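Local atomic coordinates of double-stranded RNA-binding protein 1 (Arabidopsis thaliana, PDB entry 3ADG), a protein that binds double-stranded RNA and assists DICER-LIKE 1 in the accurate processing of primary microRNA transcripts to microRNAs in the nucleus. Residues S7-Y12 / V66-L71; P21-V26 / F36-I41; Y47-G52 / E60-E65. One frame throughout, in Å; residues are numbered along the deposited sequence.

Interaction 1 of 3, residues S7-Y12 / V66-L71; sequences SRLQEY and VALREL
Leu9, Tyr12, Ala67, Leu68 and Leu71 meet through carbon-carbon contacts, and no hydrogen bond joins 7-12 to 66-71. Leu9 is the hub. Its CG lies anti to the backbone N (chi1 -170°), and the CD1 methyl beyond it reaches three residues of 66-71: CB of Ala67 at 3.8 Å, CD2 of Leu68 and CD1 of Leu71. The Leu9 and Leu71 side chains cross at about a right angle, their CD1 methyls 3.7 Å apart. At the margin, Leu68 CD1 rests against the first side-chain carbon of Arg8, whose extended chain then leads away.

The second kind of contact is CH-pi. Leu71 CD1 sits over one face of the Tyr12 ring, 4.0 Å from the centroid and shifted toward the rim, while the other Leu71 methyl, CD2, lies 3.5 Å from Tyr12 OH. An alanine in place of Tyr12 would remove the ring and probably leave a gap beside the two Leu71 methyls.

The axes of the two segments approach to 10.0 Å and are inclined at 47°, and these side chains bridge the distance. Leu9 and Ala67 also touch Val40 of the sheet, and Tyr47 packs against Ala67 and Leu71. This pairing of the two helices on one side of a three-stranded sheet is characteristic of the alpha-beta-beta-beta-alpha double-stranded RNA-binding domain, here the first of the protein.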
ATOM      1  N   SER A   7       4.087  -3.030   7.933  1.00 28.86           N
ATOM      2  CA  SER A   7       4.558  -2.746   9.294  1.00 28.18           C
ATOM      3  C   SER A   7       5.652  -1.633   9.338  1.00 27.75           C
ATOM      4  O   SER A   7       5.633  -0.778  10.241  1.00 27.62           O
ATOM      5  CB  SER A   7       4.967  -4.025  10.039  1.00 30.16           C
ATOM      6  OG  SER A   7       5.985  -4.710   9.349  1.00 30.40           O
ATOM      7  N   ARG A   8       6.560  -1.604   8.349  1.00 27.29           N
ATOM      8  CA  ARG A   8       7.640  -0.585   8.341  1.00 28.51           C
ATOM      9  C   ARG A   8       7.037   0.807   8.125  1.00 28.99           C
ATOM     10  O   ARG A   8       7.502   1.809   8.687  1.00 30.34           O
ATOM     11  CB  ARG A   8       8.669  -0.872   7.245  1.00 28.67           C
ATOM     12  CG  ARG A   8       9.575  -2.025   7.562  1.00 30.00           C
ATOM     13  CD  ARG A   8      10.614  -2.126   6.467  1.00 33.09           C
ATOM     14  NE  ARG A   8      11.424  -3.324   6.616  1.00 39.07           N
ATOM     15  CZ  ARG A   8      12.016  -3.913   5.582  1.00 38.45           C
ATOM     16  NH1 ARG A   8      11.895  -3.358   4.368  1.00 38.60           N
ATOM     17  NH2 ARG A   8      12.728  -5.018   5.763  1.00 38.48           N
ATOM     18  N   LEU A   9       5.976   0.864   7.329  1.00 28.50           N
ATOM     19  CA  LEU A   9       5.335   2.145   7.050  1.00 29.00           C
ATOM     20  C   LEU A   9       4.563   2.592   8.292  1.00 29.74           C
ATOM     21  O   LEU A   9       4.568   3.772   8.639  1.00 28.96           O
ATOM     22  CB  LEU A   9       4.400   2.045   5.846  1.00 27.78           C
ATOM     23  CG  LEU A   9       3.867   3.368   5.309  1.00 29.05           C
ATOM     24  CD1 LEU A   9       5.014   4.187   4.766  1.00 29.08           C
ATOM     25  CD2 LEU A   9       2.825   3.070   4.217  1.00 30.70           C
ATOM     26  N   GLN A  10       3.896   1.653   8.964  1.00 29.22           N
ATOM     27  CA  GLN A  10       3.200   1.982  10.215  1.00 30.56           C
ATOM     28  C   GLN A  10       4.170   2.546  11.269  1.00 29.95           C
ATOM     29  O   GLN A  10       3.871   3.511  11.973  1.00 29.62           O
ATOM     30  CB  GLN A  10       2.460   0.747  10.754  1.00 31.88           C
ATOM     31  CG  GLN A  10       1.834   1.003  12.100  1.00 37.88           C
ATOM     32  CD  GLN A  10       0.966   2.233  12.062  1.00 43.78           C
ATOM     33  OE1 GLN A  10       1.283   3.251  12.670  1.00 52.11           O
ATOM     34  NE2 GLN A  10      -0.124   2.158  11.317  1.00 49.93           N
ATOM     35  N   GLU A  11       5.352   1.960  11.357  1.00 29.66           N
ATOM     36  CA  GLU A  11       6.332   2.424  12.327  1.00 30.22           C
ATOM     37  C   GLU A  11       6.761   3.864  11.986  1.00 30.56           C
ATOM     38  O   GLU A  11       6.921   4.710  12.888  1.00 29.37           O
ATOM     39  CB  GLU A  11       7.537   1.505  12.315  1.00 30.78           C
ATOM     40  CG  GLU A  11       7.265   0.171  12.970  1.00 34.25           C
ATOM     41  CD  GLU A  11       8.474  -0.740  12.921  1.00 37.66           C
ATOM     42  OE1 GLU A  11       9.609  -0.220  12.761  1.00 38.33           O
ATOM     43  OE2 GLU A  11       8.274  -1.976  13.039  1.00 41.13           O
ATOM     44  N   TYR A  12       6.974   4.103  10.691  1.00 29.71           N
ATOM     45  CA  TYR A  12       7.269   5.439  10.172  1.00 29.89           C
ATOM     46  C   TYR A  12       6.183   6.452  10.565  1.00 29.57           C
ATOM     47  O   TYR A  12       6.488   7.544  11.103  1.00 29.32           O
ATOM     48  CB  TYR A  12       7.439   5.409   8.649  1.00 30.37           C
ATOM     49  CG  TYR A  12       7.743   6.796   8.084  1.00 29.96           C
ATOM     50  CD1 TYR A  12       9.059   7.192   7.822  1.00 32.83           C
ATOM     51  CD2 TYR A  12       6.704   7.711   7.826  1.00 29.64           C
ATOM     52  CE1 TYR A  12       9.349   8.482   7.304  1.00 32.71           C
ATOM     53  CE2 TYR A  12       6.973   8.994   7.309  1.00 32.03           C
ATOM     54  CZ  TYR A  12       8.315   9.374   7.060  1.00 31.89           C
ATOM     55  OH  TYR A  12       8.594  10.642   6.558  1.00 33.44           O
ATOM     56  N   VAL A  66       6.234   1.227  -2.217  1.00 17.44           N
ATOM     57  CA  VAL A  66       6.334   2.469  -3.013  1.00 18.47           C
ATOM     58  C   VAL A  66       6.445   3.674  -2.090  1.00 19.12           C
ATOM     59  O   VAL A  66       7.321   4.520  -2.275  1.00 17.95           O
ATOM     60  CB  VAL A  66       5.148   2.620  -3.984  1.00 18.12           C
ATOM     61  CG1 VAL A  66       5.123   4.020  -4.625  1.00 20.64           C
ATOM     62  CG2 VAL A  66       5.229   1.476  -5.073  1.00 19.58           C
ATOM     63  N   ALA A  67       5.565   3.724  -1.080  1.00 18.38           N
ATOM     64  CA  ALA A  67       5.571   4.808  -0.068  1.00 19.10           C
ATOM     65  C   ALA A  67       6.946   4.945   0.602  1.00 18.18           C
ATOM     66  O   ALA A  67       7.550   6.041   0.607  1.00 19.40           O
ATOM     67  CB  ALA A  67       4.463   4.545   1.001  1.00 19.37           C
ATOM     68  N   LEU A  68       7.460   3.829   1.117  1.00 18.89           N
ATOM     69  CA  LEU A  68       8.750   3.814   1.818  1.00 18.31           C
ATOM     70  C   LEU A  68       9.885   4.335   0.911  1.00 19.70           C
ATOM     71  O   LEU A  68      10.702   5.159   1.327  1.00 19.29           O
ATOM     72  CB  LEU A  68       9.063   2.423   2.407  1.00 19.54           C
ATOM     73  CG  LEU A  68       8.188   1.878   3.534  1.00 16.15           C
ATOM     74  CD1 LEU A  68       8.345   0.353   3.685  1.00 19.55           C
ATOM     75  CD2 LEU A  68       8.467   2.654   4.886  1.00 19.50           C
ATOM     76  N   ARG A  69       9.923   3.849  -0.335  1.00 19.22           N
ATOM     77  CA  ARG A  69      10.954   4.268  -1.283  1.00 20.81           C
ATOM     78  C   ARG A  69      10.904   5.794  -1.514  1.00 22.25           C
ATOM     79  O   ARG A  69      11.943   6.448  -1.526  1.00 23.25           O
ATOM     80  CB  ARG A  69      10.784   3.546  -2.615  1.00 20.57           C
ATOM     81  CG  ARG A  69      11.221   2.084  -2.543  1.00 19.92           C
ATOM     82  CD  ARG A  69      11.152   1.411  -3.909  1.00 20.10           C
ATOM     83  NE  ARG A  69      11.497  -0.007  -3.821  1.00 22.56           N
ATOM     84  CZ  ARG A  69      12.733  -0.496  -3.782  1.00 22.40           C
ATOM     85  NH1 ARG A  69      13.800   0.303  -3.817  1.00 22.39           N
ATOM     86  NH2 ARG A  69      12.900  -1.799  -3.699  1.00 21.59           N
ATOM     87  N   GLU A  70       9.695   6.331  -1.651  1.00 22.65           N
ATOM     88  CA  GLU A  70       9.526   7.738  -1.969  1.00 24.16           C
ATOM     89  C   GLU A  70       9.866   8.590  -0.735  1.00 24.29           C
ATOM     90  O   GLU A  70      10.553   9.590  -0.851  1.00 24.00           O
ATOM     91  CB  GLU A  70       8.113   7.993  -2.468  1.00 25.55           C
ATOM     92  CG  GLU A  70       7.889   9.381  -3.084  1.00 29.80           C
ATOM     93  CD  GLU A  70       8.782   9.665  -4.307  1.00 35.15           C
ATOM     94  OE1 GLU A  70       9.049   8.742  -5.104  1.00 37.83           O
ATOM     95  OE2 GLU A  70       9.211  10.830  -4.467  1.00 42.49           O
ATOM     96  N   LEU A  71       9.433   8.153   0.447  1.00 24.11           N
ATOM     97  CA  LEU A  71       9.739   8.889   1.679  1.00 25.40           C
ATOM     98  C   LEU A  71      11.262   9.048   1.908  1.00 26.09           C
ATOM     99  O   LEU A  71      11.698  10.004   2.569  1.00 26.26           O
ATOM    100  CB  LEU A  71       9.046   8.234   2.877  1.00 24.82           C
ATOM    101  CG  LEU A  71       7.518   8.383   2.945  1.00 24.72           C
ATOM    102  CD1 LEU A  71       6.883   7.263   3.816  1.00 25.48           C
ATOM    103  CD2 LEU A  71       7.150   9.793   3.489  1.00 26.30           C
TER

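Interaction 2 of 3, residues P21-V26 / F36-I41; sequences PVYEIV and FQSTVI
The antiparallel hairpin that opens the beta sheet of this double-stranded RNA-binding domain joins 21-26 to 36-41. Val22 with Ile41, Glu24 with Thr39 and Val26 with Gln37 are hydrogen-bonded pairs, each closed by two backbone bonds; an example is Glu24 N to Thr39 O at 2.8 Å. Tyr23 with Val40 and Ile25 with Ser38 are the non-hydrogen-bonded pairs between them.

The carbonyl of Glu24 is gripped twice. Besides Thr39 N, it accepts a bond of 2.8 Å from Ser38 OG, and the two donors approach from opposite faces of the carbonyl plane. Ser38 OG, anti to its own backbone N (chi1 175°), is thereby turned back to the neighbouring strand and also lies at the edge of the Tyr23 ring.

On the face bearing Tyr23, Val40 CG2 stands over the tyrosine ring, 3.7 Å from its centroid and offset toward the rim. The same methyl presses on Pro21 CB at 3.5 Å, a tight carbon pair. Near the other end, Ile25, on the same face as Tyr23, sets CG2 at the edge of the Phe36 ring, by CD2.

The face bearing Val22, Glu24, Val26, Gln37, Thr39 and Ile41 is more polar. Ile41 CD1 lies 3.6 Å from Glu24 OE1, against the carboxylate whose OE2 forms a salt bridge with Arg46, and Val22 CG1 packs beside Ile41 CB. Tyr23 and Pro21 touch Leu9 of helix 5-15, and Tyr23 also reaches Ala64 of helix 56-71. A sheet with one face turned to two helices in this way is typical of the alpha-beta-beta-beta-alpha fold of double-stranded RNA-binding domains.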
ATOM      1  N   PRO A  21      -1.271   4.662   8.210  1.00 30.37           N
ATOM      2  CA  PRO A  21      -1.562   4.652   6.769  1.00 29.91           C
ATOM      3  C   PRO A  21      -2.865   3.927   6.535  1.00 30.72           C
ATOM      4  O   PRO A  21      -3.128   2.904   7.179  1.00 29.81           O
ATOM      5  CB  PRO A  21      -0.412   3.826   6.159  1.00 30.61           C
ATOM      6  CG  PRO A  21       0.715   3.909   7.143  1.00 30.24           C
ATOM      7  CD  PRO A  21       0.063   4.101   8.517  1.00 29.47           C
ATOM      8  N   VAL A  22      -3.690   4.464   5.641  1.00 31.31           N
ATOM      9  CA  VAL A  22      -4.890   3.777   5.212  1.00 31.47           C
ATOM     10  C   VAL A  22      -4.735   3.282   3.753  1.00 30.98           C
ATOM     11  O   VAL A  22      -4.091   3.918   2.945  1.00 31.18           O
ATOM     12  CB  VAL A  22      -6.161   4.648   5.349  1.00 33.35           C
ATOM     13  CG1 VAL A  22      -6.186   5.819   4.369  1.00 33.41           C
ATOM     14  CG2 VAL A  22      -7.356   3.803   5.098  1.00 35.78           C
ATOM     15  N   TYR A  23      -5.393   2.170   3.453  1.00 30.52           N
ATOM     16  CA  TYR A  23      -5.300   1.518   2.170  1.00 29.97           C
ATOM     17  C   TYR A  23      -6.642   1.530   1.445  1.00 30.02           C
ATOM     18  O   TYR A  23      -7.672   1.122   2.004  1.00 30.73           O
ATOM     19  CB  TYR A  23      -4.792   0.079   2.353  1.00 29.47           C
ATOM     20  CG  TYR A  23      -3.399   0.041   2.896  1.00 30.87           C
ATOM     21  CD1 TYR A  23      -3.171   0.177   4.264  1.00 29.50           C
ATOM     22  CD2 TYR A  23      -2.295  -0.071   2.029  1.00 30.80           C
ATOM     23  CE1 TYR A  23      -1.860   0.168   4.777  1.00 26.54           C
ATOM     24  CE2 TYR A  23      -0.990  -0.089   2.527  1.00 30.56           C
ATOM     25  CZ  TYR A  23      -0.785   0.061   3.900  1.00 29.54           C
ATOM     26  OH  TYR A  23       0.492   0.081   4.405  1.00 30.32           O
ATOM     27  N   GLU A  24      -6.624   2.002   0.203  1.00 30.40           N
ATOM     28  CA  GLU A  24      -7.737   1.775  -0.712  1.00 31.30           C
ATOM     29  C   GLU A  24      -7.382   0.530  -1.539  1.00 32.29           C
ATOM     30  O   GLU A  24      -6.234   0.382  -1.983  1.00 31.53           O
ATOM     31  CB  GLU A  24      -7.936   2.978  -1.631  1.00 31.47           C
ATOM     32  CG  GLU A  24      -8.479   4.237  -0.983  1.00 32.47           C
ATOM     33  CD  GLU A  24      -8.343   5.435  -1.906  1.00 32.89           C
ATOM     34  OE1 GLU A  24      -8.633   6.547  -1.465  1.00 32.81           O
ATOM     35  OE2 GLU A  24      -7.928   5.243  -3.077  1.00 34.77           O
ATOM     36  N   ILE A  25      -8.342  -0.383  -1.670  1.00 32.89           N
ATOM     37  CA  ILE A  25      -8.187  -1.617  -2.443  1.00 33.59           C
ATOM     38  C   ILE A  25      -9.084  -1.514  -3.690  1.00 33.06           C
ATOM     39  O   ILE A  25     -10.288  -1.290  -3.569  1.00 31.13           O
ATOM     40  CB  ILE A  25      -8.601  -2.879  -1.603  1.00 34.69           C
ATOM     41  CG1 ILE A  25      -7.782  -2.982  -0.290  1.00 34.70           C
ATOM     42  CG2 ILE A  25      -8.508  -4.156  -2.432  1.00 35.22           C
ATOM     43  CD1 ILE A  25      -8.377  -3.913   0.769  1.00 33.97           C
ATOM     44  N   VAL A  26      -8.493  -1.669  -4.870  1.00 32.91           N
ATOM     45  CA  VAL A  26      -9.233  -1.736  -6.125  1.00 33.48           C
ATOM     46  C   VAL A  26      -9.202  -3.165  -6.701  1.00 33.08           C
ATOM     47  O   VAL A  26      -8.144  -3.806  -6.804  1.00 33.51           O
ATOM     48  CB  VAL A  26      -8.729  -0.683  -7.174  1.00 33.42           C
ATOM     49  CG1 VAL A  26      -9.349  -0.934  -8.571  1.00 33.25           C
ATOM     50  CG2 VAL A  26      -9.081   0.718  -6.700  1.00 35.76           C
ATOM     51  N   PHE A  36      -5.803  -6.952  -8.332  1.00 27.34           N
ATOM     52  CA  PHE A  36      -5.847  -6.015  -7.230  1.00 28.52           C
ATOM     53  C   PHE A  36      -4.732  -4.998  -7.383  1.00 29.41           C
ATOM     54  O   PHE A  36      -3.617  -5.332  -7.775  1.00 28.42           O
ATOM     55  CB  PHE A  36      -5.676  -6.766  -5.888  1.00 28.06           C
ATOM     56  CG  PHE A  36      -6.823  -7.692  -5.548  1.00 30.29           C
ATOM     57  CD1 PHE A  36      -6.905  -8.978  -6.090  1.00 29.67           C
ATOM     58  CD2 PHE A  36      -7.828  -7.281  -4.671  1.00 29.49           C
ATOM     59  CE1 PHE A  36      -7.959  -9.842  -5.754  1.00 29.35           C
ATOM     60  CE2 PHE A  36      -8.892  -8.137  -4.344  1.00 29.65           C
ATOM     61  CZ  PHE A  36      -8.972  -9.394  -4.886  1.00 29.05           C
ATOM     62  N   GLN A  37      -5.051  -3.772  -6.992  1.00 30.53           N
ATOM     63  CA  GLN A  37      -4.153  -2.640  -6.981  1.00 30.83           C
ATOM     64  C   GLN A  37      -4.522  -1.912  -5.708  1.00 30.31           C
ATOM     65  O   GLN A  37      -5.696  -1.930  -5.299  1.00 30.50           O
ATOM     66  CB  GLN A  37      -4.412  -1.752  -8.198  1.00 31.21           C
ATOM     67  CG  GLN A  37      -3.289  -0.744  -8.481  1.00 36.06           C
ATOM     68  CD  GLN A  37      -3.506   0.653  -7.858  1.00 38.23           C
ATOM     69  OE1 GLN A  37      -4.637   1.074  -7.573  1.00 37.52           O
ATOM     70  NE2 GLN A  37      -2.406   1.388  -7.681  1.00 36.54           N
ATOM     71  N   SER A  38      -3.551  -1.270  -5.083  1.00 28.74           N
ATOM     72  CA  SER A  38      -3.857  -0.537  -3.855  1.00 29.50           C
ATOM     73  C   SER A  38      -3.194   0.840  -3.869  1.00 29.47           C
ATOM     74  O   SER A  38      -2.132   1.030  -4.459  1.00 29.19           O
ATOM     75  CB  SER A  38      -3.419  -1.336  -2.617  1.00 29.78           C
ATOM     76  OG  SER A  38      -3.615  -0.585  -1.437  1.00 30.93           O
ATOM     77  N   THR A  39      -3.835   1.783  -3.200  1.00 29.30           N
ATOM     78  CA  THR A  39      -3.268   3.084  -2.941  1.00 28.98           C
ATOM     79  C   THR A  39      -3.202   3.177  -1.444  1.00 28.57           C
ATOM     80  O   THR A  39      -4.198   2.866  -0.771  1.00 28.76           O
ATOM     81  CB  THR A  39      -4.144   4.236  -3.490  1.00 28.71           C
ATOM     82  OG1 THR A  39      -4.304   4.083  -4.902  1.00 30.61           O
ATOM     83  CG2 THR A  39      -3.492   5.627  -3.188  1.00 30.76           C
ATOM     84  N   VAL A  40      -2.024   3.525  -0.940  1.00 27.99           N
ATOM     85  CA  VAL A  40      -1.837   3.858   0.473  1.00 29.04           C
ATOM     86  C   VAL A  40      -1.820   5.369   0.607  1.00 29.20           C
ATOM     87  O   VAL A  40      -1.176   6.082  -0.200  1.00 30.59           O
ATOM     88  CB  VAL A  40      -0.586   3.175   1.159  1.00 27.92           C
ATOM     89  CG1 VAL A  40       0.733   3.678   0.591  1.00 29.97           C
ATOM     90  CG2 VAL A  40      -0.615   3.362   2.706  1.00 28.47           C
ATOM     91  N   ILE A  41      -2.517   5.846   1.635  1.00 30.01           N
ATOM     92  CA  ILE A  41      -2.602   7.256   1.920  1.00 30.92           C
ATOM     93  C   ILE A  41      -1.974   7.544   3.286  1.00 31.91           C
ATOM     94  O   ILE A  41      -2.406   7.000   4.318  1.00 31.55           O
ATOM     95  CB  ILE A  41      -4.057   7.764   1.837  1.00 31.16           C
ATOM     96  CG1 ILE A  41      -4.666   7.407   0.467  1.00 32.22           C
ATOM     97  CG2 ILE A  41      -4.114   9.263   2.080  1.00 31.27           C
ATOM     98  CD1 ILE A  41      -5.606   6.149   0.465  1.00 32.36           C
TER

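Interaction 3 of 3, residues Y47-G52 / E60-E65; sequences YNSLPG and EQSAAE
Ser62 and Leu50 supply the one hydrogen bond across this contact: the backbone N of Leu50 donates to Ser62 OG at 3.1 Å, with an angle of 154° at the hydrogen. Ser62 OG is anti to its own backbone N (chi1 172°), which carries the hydroxyl outward from the helix to the chain leaving strand 45-48. There it lies 3.4 Å from Ser49 CB and also approaches Leu50 CB.

A second polar bond stays within 47-52. Ser49 OG donates to Leu50 O at 2.8 Å, approaching from above the carbonyl plane, within the loop beyond the strand. The same hydroxyl accepts a bond from Ser38 N, linking this loop to the central strand.

The remaining contacts are close packing of small groups. Ser49 CB sits 3.4 Å from the backbone N of Ala63. Ser49 CB and Ala63 CB are 4.0 Å apart. Ser49 CA and Ala63 CA lie 3.8 Å apart, an approach consistent with the small side chains on both sides. Tyr47 takes a smaller share through its CB, near Ala63 O, before its ring runs on toward later turns of the helix.

In the fold, the chain just after strand 45-48 thus lies against helix 56-71. Ala63 also touches Val40 of strand 35-42, the Tyr47 side chain touches Val66, Ala67 and Leu71 farther along the helix, and Ala64 touches Phe5 and Leu9 of helix 5-15.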
ATOM      1  N   TYR A  47       0.128   6.975  -2.543  1.00 29.98           N
ATOM      2  CA  TYR A  47       1.190   6.194  -3.215  1.00 29.48           C
ATOM      3  C   TYR A  47       0.546   4.965  -3.774  1.00 28.77           C
ATOM      4  O   TYR A  47      -0.169   4.283  -3.049  1.00 29.20           O
ATOM      5  CB  TYR A  47       2.263   5.771  -2.223  1.00 30.18           C
ATOM      6  CG  TYR A  47       2.856   6.891  -1.390  1.00 29.21           C
ATOM      7  CD1 TYR A  47       2.297   7.240  -0.168  1.00 28.19           C
ATOM      8  CD2 TYR A  47       3.986   7.598  -1.834  1.00 30.23           C
ATOM      9  CE1 TYR A  47       2.850   8.260   0.598  1.00 30.41           C
ATOM     10  CE2 TYR A  47       4.563   8.601  -1.059  1.00 31.13           C
ATOM     11  CZ  TYR A  47       3.975   8.932   0.149  1.00 30.59           C
ATOM     12  OH  TYR A  47       4.520   9.909   0.925  1.00 33.81           O
ATOM     13  N   ASN A  48       0.840   4.652  -5.033  1.00 29.39           N
ATOM     14  CA  ASN A  48       0.146   3.592  -5.712  1.00 30.76           C
ATOM     15  C   ASN A  48       1.002   2.340  -5.856  1.00 30.60           C
ATOM     16  O   ASN A  48       2.173   2.416  -6.193  1.00 30.24           O
ATOM     17  CB  ASN A  48      -0.346   4.090  -7.062  1.00 31.19           C
ATOM     18  CG  ASN A  48      -1.501   5.066  -6.907  1.00 34.03           C
ATOM     19  OD1 ASN A  48      -1.320   6.295  -6.893  1.00 37.49           O
ATOM     20  ND2 ASN A  48      -2.675   4.525  -6.720  1.00 33.05           N
ATOM     21  N   SER A  49       0.408   1.197  -5.548  1.00 30.68           N
ATOM     22  CA  SER A  49       1.031  -0.097  -5.863  1.00 30.58           C
ATOM     23  C   SER A  49       1.143  -0.349  -7.369  1.00 30.25           C
ATOM     24  O   SER A  49       0.483   0.298  -8.230  1.00 28.83           O
ATOM     25  CB  SER A  49       0.198  -1.229  -5.256  1.00 30.26           C
ATOM     26  OG  SER A  49      -0.957  -1.452  -6.064  1.00 29.61           O
ATOM     27  N   LEU A  50       1.958  -1.360  -7.685  1.00 30.69           N
ATOM     28  CA  LEU A  50       1.909  -2.010  -8.985  1.00 32.06           C
ATOM     29  C   LEU A  50       0.514  -2.631  -9.245  1.00 31.76           C
ATOM     30  O   LEU A  50      -0.214  -2.935  -8.291  1.00 31.56           O
ATOM     31  CB  LEU A  50       2.981  -3.090  -9.050  1.00 31.67           C
ATOM     32  CG  LEU A  50       4.413  -2.564  -9.237  1.00 36.05           C
ATOM     33  CD1 LEU A  50       5.355  -3.741  -9.413  1.00 36.37           C
ATOM     34  CD2 LEU A  50       4.512  -1.578 -10.411  1.00 37.46           C
ATOM     35  N   PRO A  51       0.134  -2.815 -10.530  1.00 31.89           N
ATOM     36  CA  PRO A  51      -1.166  -3.456 -10.772  1.00 31.03           C
ATOM     37  C   PRO A  51      -1.033  -4.972 -10.750  1.00 30.03           C
ATOM     38  O   PRO A  51       0.105  -5.539 -10.702  1.00 30.63           O
ATOM     39  CB  PRO A  51      -1.485  -3.017 -12.216  1.00 31.53           C
ATOM     40  CG  PRO A  51      -0.134  -3.028 -12.884  1.00 32.17           C
ATOM     41  CD  PRO A  51       0.828  -2.491 -11.794  1.00 31.90           C
ATOM     42  N   GLY A  52      -2.171  -5.656 -10.816  1.00 28.30           N
ATOM     43  CA  GLY A  52      -2.161  -7.067 -11.200  1.00 28.74           C
ATOM     44  C   GLY A  52      -1.860  -8.072 -10.103  1.00 27.73           C
ATOM     45  O   GLY A  52      -1.474  -9.201 -10.385  1.00 28.18           O
ATOM     46  N   GLU A  60      -1.455  -4.165  -1.132  1.00 26.74           N
ATOM     47  CA  GLU A  60      -1.204  -3.233  -0.039  1.00 27.41           C
ATOM     48  C   GLU A  60       0.293  -3.207   0.275  1.00 27.64           C
ATOM     49  O   GLU A  60       0.880  -2.125   0.429  1.00 27.15           O
ATOM     50  CB  GLU A  60      -2.021  -3.629   1.189  1.00 26.74           C
ATOM     51  CG  GLU A  60      -3.521  -3.429   0.947  1.00 24.73           C
ATOM     52  CD  GLU A  60      -4.369  -3.891   2.139  1.00 26.92           C
ATOM     53  OE1 GLU A  60      -3.859  -4.673   2.958  1.00 27.11           O
ATOM     54  OE2 GLU A  60      -5.530  -3.453   2.257  1.00 31.18           O
ATOM     55  N   GLN A  61       0.911  -4.390   0.330  1.00 26.84           N
ATOM     56  CA  GLN A  61       2.345  -4.462   0.558  1.00 26.59           C
ATOM     57  C   GLN A  61       3.119  -3.697  -0.522  1.00 27.65           C
ATOM     58  O   GLN A  61       4.119  -3.049  -0.219  1.00 29.04           O
ATOM     59  CB  GLN A  61       2.826  -5.887   0.652  1.00 27.94           C
ATOM     60  CG  GLN A  61       2.329  -6.569   1.899  1.00 25.02           C
ATOM     61  CD  GLN A  61       3.051  -6.140   3.184  1.00 28.53           C
ATOM     62  OE1 GLN A  61       4.013  -5.333   3.157  1.00 27.52           O
ATOM     63  NE2 GLN A  61       2.580  -6.688   4.330  1.00 27.82           N
ATOM     64  N   SER A  62       2.678  -3.805  -1.775  1.00 27.07           N
ATOM     65  CA  SER A  62       3.343  -3.120  -2.903  1.00 27.54           C
ATOM     66  C   SER A  62       3.215  -1.574  -2.747  1.00 27.21           C
ATOM     67  O   SER A  62       4.198  -0.847  -2.945  1.00 27.31           O
ATOM     68  CB  SER A  62       2.756  -3.614  -4.225  1.00 27.37           C
ATOM     69  OG  SER A  62       3.233  -2.845  -5.342  1.00 28.08           O
ATOM     70  N   ALA A  63       2.021  -1.122  -2.372  1.00 27.41           N
ATOM     71  CA  ALA A  63       1.750   0.304  -2.115  1.00 25.98           C
ATOM     72  C   ALA A  63       2.695   0.807  -0.997  1.00 26.17           C
ATOM     73  O   ALA A  63       3.276   1.905  -1.133  1.00 26.61           O
ATOM     74  CB  ALA A  63       0.279   0.525  -1.710  1.00 27.04           C
ATOM     75  N   ALA A  64       2.818   0.018   0.086  1.00 21.33           N
ATOM     76  CA  ALA A  64       3.666   0.395   1.241  1.00 20.31           C
ATOM     77  C   ALA A  64       5.129   0.475   0.802  1.00 19.66           C
ATOM     78  O   ALA A  64       5.827   1.424   1.157  1.00 18.83           O
ATOM     79  CB  ALA A  64       3.487  -0.592   2.393  1.00 21.27           C
ATOM     80  N   GLU A  65       5.555  -0.464  -0.051  1.00 17.44           N
ATOM     81  CA  GLU A  65       6.909  -0.443  -0.585  1.00 18.03           C
ATOM     82  C   GLU A  65       7.176   0.867  -1.345  1.00 17.49           C
ATOM     83  O   GLU A  65       8.214   1.515  -1.154  1.00 19.02           O
ATOM     84  CB  GLU A  65       7.136  -1.612  -1.535  1.00 17.16           C
ATOM     85  CG  GLU A  65       8.573  -1.537  -2.141  1.00 18.72           C
ATOM     86  CD  GLU A  65       8.893  -2.631  -3.126  1.00 21.84           C
ATOM     87  OE1 GLU A  65      10.043  -2.626  -3.622  1.00 21.65           O
ATOM     88  OE2 GLU A  65       8.041  -3.504  -3.347  1.00 21.96           O
TER

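The three contacts show how a small domain divides its chemistry by place. Interaction 3 is buried and joins small residues of the helix and the loop after the strand, with one hydrogen bond, whereas interactions 1 and 2 are only partly buried. Interaction 1 has no hydrogen bond and rests on apolar and CH-pi contacts between helices; interaction 2 rests on a backbone ladder, with one face turned to the helices. Helix 56-71 serves interactions 1 and 3, and Tyr47 links them by packing on Ala67. Leu9 connects interaction 1 to interaction 2 through Pro21 and Val40, while adjoining strands link interactions 2 and 3. Along the chain, interaction 1 encloses the other two.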